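Local coordinates for Lmo0325 protein (Listeria monocytogenes EGD-e, PDB 4RYK) that probably binds DNA as a putative transcriptional regulator of the Rgg type, pairing a helix-turn-helix domain with a helical C-terminal domain of the TPR clan, at residues 27-33 with 55-60; 9-15 with 41-45; 244-248 with 276-282. One frame throughout, in Å; residues are numbered along the deposited sequence. Where two conformers were deposited one is given.

A small all-helical domain illustrates how one side chain can serve two interfaces. Contacts 1 and 2, whose centres lie 13 Å apart, alternate along the chain and touch. Y29 OH of contact 1 lies 2.6 Å from E42 OE2 of contact 2, a probable hydrogen bond, and I60 CD1 meets I14 CD1 at 3.7 Å. Contact 1 includes four of the five residues lining the glycan pocket; in contact 2 the side chain of F41 stays about 12 Å from the glucose. Contact 3 belongs to the C-terminal domain. Its centre is 44 Å from both others, and its nearest atoms are about 28 Å from contact 1 and 29 Å from contact 2. All three contacts reach the second subunit.

Contact 1: residues 27-33 with 55-60; sequences EVYTGII and EILKRI. With GLC (alpha-D-glucopyranose), chain B.
R59 spreads its guanidinium over I32, whose CD1 packs on one face at 3.7 Å from NH1. With chi1 and chi2 both m and chi3 t, the arginine reaches from helix 50-60 to the C-terminal end of helix 25-29. There NH1 and NH2 both donate to T30 O, at 2.9 and 3.0 Å, while NH1 makes weak bonds to V28 O (2.9 Å) and E27 O (3.2 Å). The guanidinium thus gathers the carbonyls of E27 and V28 weakly and that of T30 more firmly. CA atoms pair V28 with R59 (5.3 Å) and I32 with E55 (7.1 Å). T30 leaves helical geometry at phi/psi -60/130 and G31 turns at 81/-4, while I32 N and I33 N both donate to Y29 O, at 2.8 and 3.1 Å. This is the turn of the helix-turn-helix, between helices 25-29 and 35-42, braced here by helix 50-60. The rest of the contact is mainly apolar: I56 receives I32 CG2 on CG1 (3.9 Å) and the edge of the Y29 ring, CE1 to CD1 (3.8 Å), and V28 CG2 meets I60 CG2 at 3.8 Å. On the turn's outer side G31 N donates to O6 of the bound glucose at 2.8 Å.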
loop_
_atom_site.group_PDB
_atom_site.type_symbol
_atom_site.label_atom_id
_atom_site.label_comp_id
_atom_site.label_asym_id
_atom_site.label_seq_id
_atom_site.Cartn_x
_atom_site.Cartn_y
_atom_site.Cartn_z
ATOM N N GLU A 27 -13.497 -29.056 2.641
ATOM C CA GLU A 27 -12.130 -28.631 2.873
ATOM C C GLU A 27 -11.993 -27.204 3.380
ATOM O O GLU A 27 -11.003 -26.867 4.006
ATOM C CB GLU A 27 -11.267 -28.904 1.655
ATOM C CG GLU A 27 -11.333 -27.918 0.539
ATOM C CD GLU A 27 -10.823 -28.559 -0.762
ATOM O OE1 GLU A 27 -9.593 -28.823 -0.880
ATOM O OE2 GLU A 27 -11.650 -28.798 -1.662
ATOM N N VAL A 28 -12.988 -26.363 3.166
ATOM C CA VAL A 28 -12.877 -25.014 3.676
ATOM C C VAL A 28 -13.205 -24.953 5.188
ATOM O O VAL A 28 -12.535 -24.261 5.938
ATOM C CB VAL A 28 -13.756 -24.048 2.888
ATOM C CG1 VAL A 28 -13.928 -22.759 3.639
ATOM C CG2 VAL A 28 -13.145 -23.770 1.532
ATOM N N TYR A 29 -14.222 -25.690 5.627
ATOM C CA TYR A 29 -14.788 -25.487 6.954
ATOM C C TYR A 29 -14.420 -26.498 8.038
ATOM O O TYR A 29 -14.575 -26.179 9.228
ATOM C CB TYR A 29 -16.308 -25.365 6.861
ATOM C CG TYR A 29 -16.745 -24.158 6.056
ATOM C CD1 TYR A 29 -16.596 -22.866 6.561
ATOM C CD2 TYR A 29 -17.240 -24.305 4.779
ATOM C CE1 TYR A 29 -16.992 -21.773 5.838
ATOM C CE2 TYR A 29 -17.642 -23.218 4.039
ATOM C CZ TYR A 29 -17.506 -21.950 4.568
ATOM O OH TYR A 29 -17.894 -20.889 3.798
ATOM N N THR A 30 -13.910 -27.664 7.635
ATOM C CA THR A 30 -13.639 -28.737 8.551
ATOM C C THR A 30 -12.633 -28.311 9.597
ATOM O O THR A 30 -11.601 -27.739 9.278
ATOM C CB THR A 30 -13.072 -29.990 7.860
ATOM O OG1 THR A 30 -14.005 -30.438 6.897
ATOM C CG2 THR A 30 -12.919 -31.134 8.870
ATOM N N GLY A 31 -12.990 -28.563 10.849
ATOM C CA GLY A 31 -12.198 -28.162 12.000
ATOM C C GLY A 31 -12.417 -26.702 12.372
ATOM O O GLY A 31 -11.885 -26.236 13.371
ATOM N N ILE A 32 -13.210 -25.954 11.606
ATOM C CA ILE A 32 -13.443 -24.546 11.992
ATOM C C ILE A 32 -14.862 -24.415 12.523
ATOM O O ILE A 32 -15.071 -24.028 13.655
ATOM C CB ILE A 32 -13.199 -23.584 10.801
ATOM C CG1 ILE A 32 -11.728 -23.632 10.366
ATOM C CG2 ILE A 32 -13.568 -22.148 11.150
ATOM C CD1 ILE A 32 -11.486 -23.047 9.000
ATOM N N ILE A 33 -15.829 -24.787 11.690
ATOM C CA ILE A 33 -17.224 -24.847 12.086
ATOM C C ILE A 33 -17.890 -26.043 11.422
ATOM O O ILE A 33 -17.419 -26.556 10.411
ATOM C CB ILE A 33 -17.996 -23.608 11.641
ATOM C CG1 ILE A 33 -17.793 -23.346 10.117
ATOM C CG2 ILE A 33 -17.568 -22.420 12.475
ATOM C CD1 ILE A 33 -18.673 -22.260 9.538
ATOM N N GLU A 55 -9.785 -17.785 10.119
ATOM C CA GLU A 55 -9.387 -19.163 9.771
ATOM C C GLU A 55 -9.985 -19.563 8.440
ATOM O O GLU A 55 -9.339 -20.242 7.631
ATOM C CB GLU A 55 -9.809 -20.140 10.861
ATOM C CG GLU A 55 -9.118 -19.877 12.195
ATOM C CD GLU A 55 -9.704 -20.687 13.326
ATOM O OE1 GLU A 55 -10.113 -21.848 13.116
ATOM O OE2 GLU A 55 -9.741 -20.163 14.459
ATOM N N ILE A 56 -11.219 -19.145 8.194
ATOM C CA ILE A 56 -11.887 -19.469 6.911
ATOM C C ILE A 56 -11.168 -18.781 5.765
ATOM O O ILE A 56 -10.904 -19.373 4.722
ATOM C CB ILE A 56 -13.370 -19.048 6.958
ATOM C CG1 ILE A 56 -14.115 -19.998 7.902
ATOM C CG2 ILE A 56 -13.961 -19.075 5.569
ATOM C CD1 ILE A 56 -15.427 -19.449 8.443
ATOM N N LEU A 57 -10.817 -17.518 5.966
ATOM C CA LEU A 57 -10.078 -16.780 4.935
ATOM C C LEU A 57 -8.802 -17.466 4.550
ATOM O O LEU A 57 -8.381 -17.446 3.376
ATOM C CB LEU A 57 -9.762 -15.373 5.411
ATOM C CG LEU A 57 -10.911 -14.375 5.354
ATOM C CD1 LEU A 57 -10.382 -13.047 5.897
ATOM C CD2 LEU A 57 -11.493 -14.207 3.967
ATOM N N LYS A 58 -8.144 -18.063 5.538
ATOM C CA LYS A 58 -6.930 -18.781 5.262
ATOM C C LYS A 58 -7.200 -19.993 4.391
ATOM O O LYS A 58 -6.417 -20.336 3.520
ATOM C CB LYS A 58 -6.231 -19.216 6.563
ATOM C CG LYS A 58 -4.765 -18.869 6.579
ATOM C CD LYS A 58 -3.939 -19.751 7.536
ATOM C CE LYS A 58 -4.233 -19.427 8.993
ATOM N NZ LYS A 58 -4.066 -17.965 9.231
ATOM N N ARG A 59 -8.319 -20.626 4.598
ATOM C CA ARG A 59 -8.651 -21.805 3.801
ATOM C C ARG A 59 -8.968 -21.492 2.331
ATOM O O ARG A 59 -8.913 -22.392 1.468
ATOM C CB ARG A 59 -9.830 -22.523 4.439
ATOM C CG ARG A 59 -9.529 -23.151 5.782
ATOM C CD ARG A 59 -8.823 -24.480 5.596
ATOM N NE ARG A 59 -8.555 -25.055 6.886
ATOM C CZ ARG A 59 -9.403 -25.803 7.561
ATOM N NH1 ARG A 59 -10.598 -26.099 7.086
ATOM N NH2 ARG A 59 -9.044 -26.263 8.739
ATOM N N ILE A 60 -9.348 -20.255 2.027
ATOM C CA ILE A 60 -9.608 -19.888 0.651
ATOM C C ILE A 60 -8.488 -19.011 0.130
ATOM O O ILE A 60 -8.547 -18.591 -1.019
ATOM C CB ILE A 60 -10.992 -19.240 0.435
ATOM C CG1 ILE A 60 -11.177 -17.982 1.294
ATOM C CG2 ILE A 60 -12.120 -20.194 0.781
ATOM C CD1 ILE A 60 -12.216 -17.030 0.762
HETATM C C1 GLC B . -17.216 -28.101 15.335
HETATM C C2 GLC B . -16.151 -27.478 16.261
HETATM C C3 GLC B . -14.779 -27.551 15.624
HETATM C C4 GLC B . -14.704 -28.967 15.091
HETATM C C5 GLC B . -15.452 -28.816 13.760
HETATM C C6 GLC B . -15.575 -30.070 12.903
HETATM O O2 GLC B . -16.441 -26.112 16.562
HETATM O O3 GLC B . -13.726 -27.238 16.529
HETATM O O4 GLC B . -13.346 -29.420 15.039
HETATM O O5 GLC B . -16.777 -28.296 13.978
HETATM O O6 GLC B . -15.483 -29.582 11.557
#

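Contact 2: residues 9-15 with 41-45; sequences SYGELIR and FEKGK
The helix-turn-helix domain, of the XRE type by family, brings the start of helix 10-20 against the end of helix 35-42, the second helix of the motif, and glycine makes the close approach possible. G11 CA lies 4.3 Å from E42 CA, and S9 CA is 5.5 Å from G44 CA. At G11 a side chain would point at the partner, and a CB there would come within 1.8 Å of F41 O. Its bare CA instead sits over the face of the F41 ring, 3.6 Å from the centroid and 17° off the normal, in a CH-pi contact, and also makes a CA-H...O contact to F41 O at 3.3 Å. F41 adopts chi1 t, which carries its ring back to G11 and brings CZ to 4.0 Å from I14 CG1. Helix 35-42 ends in a Schellman motif, with G44 at phi/psi 76/23 and G44 N bonded to F41 O at 3.0 Å. G44 CA packs 3.4 Å from S9 OG. The facing helix start is organised by an ST motif: S9 OG accepts from E12 N at 3.2 Å and donates to E12 OE2 at 2.5 Å. E12 CG then lies 3.3 Å from E42 O. Farther along, R15 CB covers E42 CD at 3.6 Å, while the E42 carboxylate finds its polar partners in Y29, R18 and Q25, tying the first three helices together. I14 also faces helix 50-60, and Y10 OH bonds E54 of the second subunit.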
loop_
_atom_site.group_PDB
_atom_site.type_symbol
_atom_site.label_atom_id
_atom_site.label_comp_id
_atom_site.label_asym_id
_atom_site.label_seq_id
_atom_site.Cartn_x
_atom_site.Cartn_y
_atom_site.Cartn_z
ATOM N N SER A 9 -23.998 -10.371 2.279
ATOM C CA SER A 9 -23.321 -10.869 3.512
ATOM C C SER A 9 -21.944 -11.434 3.269
ATOM O O SER A 9 -21.643 -11.938 2.160
ATOM C CB SER A 9 -24.132 -11.981 4.211
ATOM O OG SER A 9 -23.974 -13.284 3.586
ATOM N N TYR A 10 -21.103 -11.412 4.314
ATOM C CA TYR A 10 -19.735 -11.935 4.219
ATOM C C TYR A 10 -19.751 -13.394 3.715
ATOM O O TYR A 10 -18.981 -13.782 2.850
ATOM C CB TYR A 10 -18.988 -11.897 5.553
ATOM C CG TYR A 10 -19.002 -10.555 6.307
ATOM C CD1 TYR A 10 -18.552 -9.364 5.719
ATOM C CD2 TYR A 10 -19.450 -10.503 7.632
ATOM C CE1 TYR A 10 -18.569 -8.163 6.426
ATOM C CE2 TYR A 10 -19.504 -9.311 8.328
ATOM C CZ TYR A 10 -19.049 -8.147 7.736
ATOM O OH TYR A 10 -19.106 -7.000 8.508
ATOM N N GLY A 11 -20.636 -14.208 4.262
ATOM C CA GLY A 11 -20.643 -15.642 3.948
ATOM C C GLY A 11 -21.040 -15.896 2.508
ATOM O O GLY A 11 -20.560 -16.844 1.890
ATOM N N GLU A 12 -21.894 -15.043 1.962
ATOM C CA GLU A 12 -22.323 -15.206 0.571
ATOM C C GLU A 12 -21.150 -14.958 -0.347
ATOM O O GLU A 12 -20.974 -15.683 -1.319
ATOM C CB GLU A 12 -23.520 -14.317 0.247
ATOM C CG GLU A 12 -24.806 -14.907 0.799
ATOM C CD GLU A 12 -25.915 -13.896 0.956
ATOM O OE1 GLU A 12 -26.811 -13.842 0.103
ATOM O OE2 GLU A 12 -25.901 -13.153 1.943
ATOM N N LEU A 13 -20.286 -14.001 0.011
ATOM C CA LEU A 13 -19.090 -13.761 -0.794
ATOM C C LEU A 13 -18.062 -14.904 -0.652
ATOM O O LEU A 13 -17.436 -15.328 -1.631
ATOM C CB LEU A 13 -18.464 -12.416 -0.460
ATOM C CG LEU A 13 -17.145 -12.137 -1.166
ATOM C CD1 LEU A 13 -17.295 -12.244 -2.673
ATOM C CD2 LEU A 13 -16.688 -10.728 -0.823
ATOM N N ILE A 14 -17.911 -15.407 0.570
ATOM C CA ILE A 14 -17.016 -16.508 0.797
ATOM C C ILE A 14 -17.447 -17.675 -0.099
ATOM O O ILE A 14 -16.630 -18.296 -0.715
ATOM C CB ILE A 14 -16.998 -16.974 2.263
ATOM C CG1 ILE A 14 -16.349 -15.927 3.200
ATOM C CG2 ILE A 14 -16.215 -18.279 2.388
ATOM C CD1 ILE A 14 -14.850 -15.743 3.004
ATOM N N ARG A 15 -18.739 -17.945 -0.150
ATOM C CA ARG A 15 -19.255 -19.021 -0.975
ATOM C C ARG A 15 -18.851 -18.859 -2.431
ATOM O O ARG A 15 -18.358 -19.798 -3.054
ATOM C CB ARG A 15 -20.769 -19.088 -0.843
ATOM C CG ARG A 15 -21.461 -19.820 -1.985
ATOM C CD ARG A 15 -22.936 -19.486 -1.986
ATOM N NE ARG A 15 -23.625 -20.271 -2.986
ATOM C CZ ARG A 15 -23.549 -20.016 -4.274
ATOM N NH1 ARG A 15 -22.813 -18.993 -4.715
ATOM N NH2 ARG A 15 -24.184 -20.790 -5.085
ATOM N N PHE A 41 -23.994 -19.998 7.322
ATOM C CA PHE A 41 -23.090 -18.857 7.104
ATOM C C PHE A 41 -23.073 -18.482 5.636
ATOM O O PHE A 41 -23.139 -17.310 5.305
ATOM C CB PHE A 41 -21.684 -19.253 7.564
ATOM C CG PHE A 41 -20.590 -18.311 7.171
ATOM C CD1 PHE A 41 -20.561 -17.000 7.652
ATOM C CD2 PHE A 41 -19.531 -18.760 6.381
ATOM C CE1 PHE A 41 -19.535 -16.146 7.315
ATOM C CE2 PHE A 41 -18.500 -17.905 6.039
ATOM C CZ PHE A 41 -18.510 -16.585 6.508
ATOM N N GLU A 42 -22.996 -19.474 4.743
ATOM C CA GLU A 42 -22.937 -19.198 3.292
ATOM C C GLU A 42 -24.248 -18.655 2.714
ATOM O O GLU A 42 -24.241 -18.037 1.669
ATOM C CB GLU A 42 -22.432 -20.415 2.515
ATOM C CG GLU A 42 -20.948 -20.681 2.770
ATOM C CD GLU A 42 -20.290 -21.557 1.712
ATOM O OE1 GLU A 42 -21.016 -22.251 0.975
ATOM O OE2 GLU A 42 -19.043 -21.526 1.611
ATOM N N LYS A 43 -25.354 -18.834 3.417
ATOM C CA LYS A 43 -26.631 -18.209 3.048
ATOM C C LYS A 43 -26.879 -16.909 3.756
ATOM O O LYS A 43 -27.945 -16.324 3.606
ATOM C CB LYS A 43 -27.791 -19.142 3.392
ATOM C CG LYS A 43 -27.653 -20.462 2.676
ATOM C CD LYS A 43 -28.816 -21.398 2.938
ATOM C CE LYS A 43 -28.788 -22.519 1.911
ATOM N NZ LYS A 43 -29.878 -23.485 2.173
ATOM N N GLY A 44 -25.940 -16.463 4.573
ATOM C CA GLY A 44 -26.144 -15.248 5.341
ATOM C C GLY A 44 -27.069 -15.427 6.527
ATOM O O GLY A 44 -27.657 -14.481 7.013
ATOM N N LYS A 45 -27.214 -16.638 7.011
ATOM C CA LYS A 45 -28.052 -16.833 8.152
ATOM C C LYS A 45 -27.305 -16.869 9.472
ATOM O O LYS A 45 -27.935 -16.932 10.509
ATOM C CB LYS A 45 -28.915 -18.077 7.957
ATOM C CG LYS A 45 -30.120 -17.816 7.060
ATOM C CD LYS A 45 -30.894 -16.599 7.571
ATOM C CE LYS A 45 -32.335 -16.537 7.097
ATOM N NZ LYS A 45 -32.438 -15.599 5.952
#

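Contact 3: residues 244-248 with 276-282; sequences FYRIV and TWKELHY
W277 supplies the broad surface of this contact. Its chi1 of -81° and chi2 of -53° turn the indole toward helix 243-259, where three residues meet it differently. I247, with chi1 m and chi2 t, sets CG2 over the five-membered ring, 3.6 Å from the centroid and 21° off the normal, a CH-pi contact in which CG2 lies 3.4 Å from W277 CE2. V248, chi1 t, touches the indole rim, CG2 to CZ2 at 3.6 Å. F244, also chi1 t and with chi2 at -90°, brings CE2 to 3.3 Å from W277 NE1; the F244 ring and the five-membered ring meet obliquely, planes at 46°. F244 has a second partner in this aromatic cluster, Y282 (chi1 m), toward whose face it directs an edge: centroids 5.0 Å apart, planes at 68°, F244 CD2 to Y282 CZ 3.9 Å. Helices 243-259 and 263-279 are consecutive in the Rgg-type C-terminal domain, of the TPR clan, and the contact joins the start of one to the end of the next, as in a helical hairpin. I247 and T276 are the closest CA pair, at 7.5 Å. I247 CD1 reaches T276 CG2 at 3.9 Å and L280 CD1 at 4.0 Å. A Schellman motif ends helix 263-279: H281 takes phi/psi 69/31, Y282 N bonds W277 O (2.8 Å) and H281 N bonds K278 O (3.1 Å), a reversal that returns Y282 to F244 just before helix 283-300. That helix covers W277 with the stacked ring of Y289. In the dimer Y282 OH bonds S239 O, and R246 NH1 bonds L280 O, of the second subunit.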
loop_
_atom_site.group_PDB
_atom_site.type_symbol
_atom_site.label_atom_id
_atom_site.label_comp_id
_atom_site.label_asym_id
_atom_site.label_seq_id
_atom_site.Cartn_x
_atom_site.Cartn_y
_atom_site.Cartn_z
ATOM N N PHE A 244 8.307 7.739 -5.108
ATOM C CA PHE A 244 7.862 9.093 -5.339
ATOM C C PHE A 244 8.406 10.064 -4.275
ATOM O O PHE A 244 8.842 11.174 -4.568
ATOM C CB PHE A 244 6.322 9.138 -5.381
ATOM C CG PHE A 244 5.746 10.534 -5.566
ATOM C CD1 PHE A 244 5.449 11.333 -4.475
ATOM C CD2 PHE A 244 5.508 11.048 -6.848
ATOM C CE1 PHE A 244 4.927 12.621 -4.643
ATOM C CE2 PHE A 244 4.979 12.325 -7.024
ATOM C CZ PHE A 244 4.706 13.119 -5.930
ATOM N N TYR A 245 8.341 9.668 -3.033
ATOM C CA TYR A 245 8.795 10.520 -1.968
ATOM C C TYR A 245 10.302 10.633 -1.865
ATOM O O TYR A 245 10.809 11.554 -1.245
ATOM C CB TYR A 245 8.173 10.095 -0.631
ATOM C CG TYR A 245 6.725 10.462 -0.591
ATOM C CD1 TYR A 245 6.341 11.767 -0.450
ATOM C CD2 TYR A 245 5.749 9.504 -0.752
ATOM C CE1 TYR A 245 4.998 12.150 -0.455
ATOM C CE2 TYR A 245 4.416 9.851 -0.760
ATOM C CZ TYR A 245 4.044 11.182 -0.588
ATOM O OH TYR A 245 2.711 11.515 -0.558
ATOM N N ARG A 246 11.043 9.724 -2.487
ATOM C CA ARG A 246 12.487 9.890 -2.592
ATOM C C ARG A 246 12.781 11.052 -3.541
ATOM O O ARG A 246 13.776 11.748 -3.399
ATOM C CB ARG A 246 13.151 8.604 -3.071
ATOM C CG ARG A 246 12.903 7.458 -2.115
ATOM C CD ARG A 246 13.783 6.293 -2.478
ATOM N NE ARG A 246 13.489 5.091 -1.709
ATOM C CZ ARG A 246 14.253 4.010 -1.707
ATOM N NH1 ARG A 246 15.344 3.996 -2.433
ATOM N NH2 ARG A 246 13.925 2.941 -0.997
ATOM N N ILE A 247 11.893 11.291 -4.508
ATOM C CA ILE A 247 12.098 12.391 -5.434
ATOM C C ILE A 247 11.860 13.686 -4.650
ATOM O O ILE A 247 12.644 14.651 -4.725
ATOM C CB ILE A 247 11.147 12.343 -6.649
ATOM C CG1 ILE A 247 11.280 11.039 -7.438
ATOM C CG2 ILE A 247 11.451 13.498 -7.602
ATOM C CD1 ILE A 247 10.113 10.851 -8.409
ATOM N N VAL A 248 10.784 13.671 -3.887
ATOM C CA VAL A 248 10.430 14.814 -3.027
ATOM C C VAL A 248 11.578 15.160 -2.104
ATOM O O VAL A 248 11.978 16.346 -2.015
ATOM C CB VAL A 248 9.171 14.549 -2.216
ATOM C CG1 VAL A 248 8.873 15.752 -1.327
ATOM C CG2 VAL A 248 7.973 14.273 -3.118
ATOM N N THR A 276 12.749 14.621 -13.164
ATOM C CA THR A 276 12.442 13.250 -12.870
ATOM C C THR A 276 10.953 13.073 -12.774
ATOM O O THR A 276 10.412 12.113 -13.312
ATOM C CB THR A 276 13.127 12.758 -11.590
ATOM O OG1 THR A 276 14.549 12.782 -11.768
ATOM C CG2 THR A 276 12.729 11.332 -11.323
ATOM N N TRP A 277 10.263 13.986 -12.099
ATOM C CA TRP A 277 8.809 13.900 -12.089
ATOM C C TRP A 277 8.246 13.941 -13.530
ATOM O O TRP A 277 7.262 13.236 -13.843
ATOM C CB TRP A 277 8.172 15.016 -11.268
ATOM C CG TRP A 277 8.176 14.759 -9.786
ATOM C CD1 TRP A 277 7.717 13.657 -9.158
ATOM C CD2 TRP A 277 8.619 15.642 -8.774
ATOM N NE1 TRP A 277 7.856 13.781 -7.821
ATOM C CE2 TRP A 277 8.435 14.995 -7.558
ATOM C CE3 TRP A 277 9.216 16.904 -8.782
ATOM C CZ2 TRP A 277 8.768 15.577 -6.347
ATOM C CZ3 TRP A 277 9.577 17.466 -7.596
ATOM C CH2 TRP A 277 9.337 16.805 -6.384
ATOM N N LYS A 278 8.857 14.743 -14.398
ATOM C CA LYS A 278 8.409 14.797 -15.793
ATOM C C LYS A 278 8.637 13.498 -16.490
ATOM O O LYS A 278 7.744 13.023 -17.176
ATOM C CB LYS A 278 9.093 15.874 -16.613
ATOM C CG LYS A 278 8.604 17.239 -16.222
ATOM C CD LYS A 278 9.313 18.337 -16.976
ATOM C CE LYS A 278 8.905 19.682 -16.414
ATOM N NZ LYS A 278 9.617 20.782 -17.109
ATOM N N GLU A 279 9.816 12.931 -16.294
ATOM C CA GLU A 279 10.180 11.714 -17.013
ATOM C C GLU A 279 9.327 10.533 -16.588
ATOM O O GLU A 279 9.153 9.593 -17.352
ATOM C CB GLU A 279 11.622 11.412 -16.764
ATOM C CG GLU A 279 12.531 12.392 -17.456
ATOM C CD GLU A 279 13.977 12.175 -17.081
ATOM O OE1 GLU A 279 14.221 11.404 -16.133
ATOM O OE2 GLU A 279 14.856 12.758 -17.729
ATOM N N LEU A 280 8.803 10.604 -15.359
ATOM C CA LEU A 280 7.955 9.554 -14.816
ATOM C C LEU A 280 6.472 9.883 -14.925
ATOM O O LEU A 280 5.676 9.214 -14.301
ATOM C CB LEU A 280 8.298 9.213 -13.347
ATOM C CG LEU A 280 9.750 8.795 -13.067
ATOM C CD1 LEU A 280 9.939 8.519 -11.594
ATOM C CD2 LEU A 280 10.145 7.555 -13.841
ATOM N N HIS A 281 6.123 10.859 -15.751
ATOM C CA HIS A 281 4.740 11.141 -16.163
ATOM C C HIS A 281 3.909 11.681 -14.964
ATOM O O HIS A 281 2.715 11.423 -14.851
ATOM C CB HIS A 281 4.124 9.914 -16.869
ATOM C CG HIS A 281 5.105 9.163 -17.724
ATOM N ND1 HIS A 281 5.614 9.669 -18.895
ATOM C CD2 HIS A 281 5.701 7.955 -17.555
ATOM C CE1 HIS A 281 6.494 8.827 -19.399
ATOM N NE2 HIS A 281 6.563 7.776 -18.605
ATOM N N TYR A 282 4.584 12.386 -14.044
ATOM C CA TYR A 282 3.915 13.155 -13.005
ATOM C C TYR A 282 4.000 14.615 -13.395
ATOM O O TYR A 282 4.569 15.426 -12.663
ATOM C CB TYR A 282 4.580 12.947 -11.621
ATOM C CG TYR A 282 4.451 11.561 -11.019
ATOM C CD1 TYR A 282 3.267 11.146 -10.463
ATOM C CD2 TYR A 282 5.530 10.682 -11.003
ATOM C CE1 TYR A 282 3.137 9.905 -9.922
ATOM C CE2 TYR A 282 5.414 9.395 -10.493
ATOM C CZ TYR A 282 4.228 9.012 -9.953
ATOM O OH TYR A 282 4.094 7.777 -9.399
#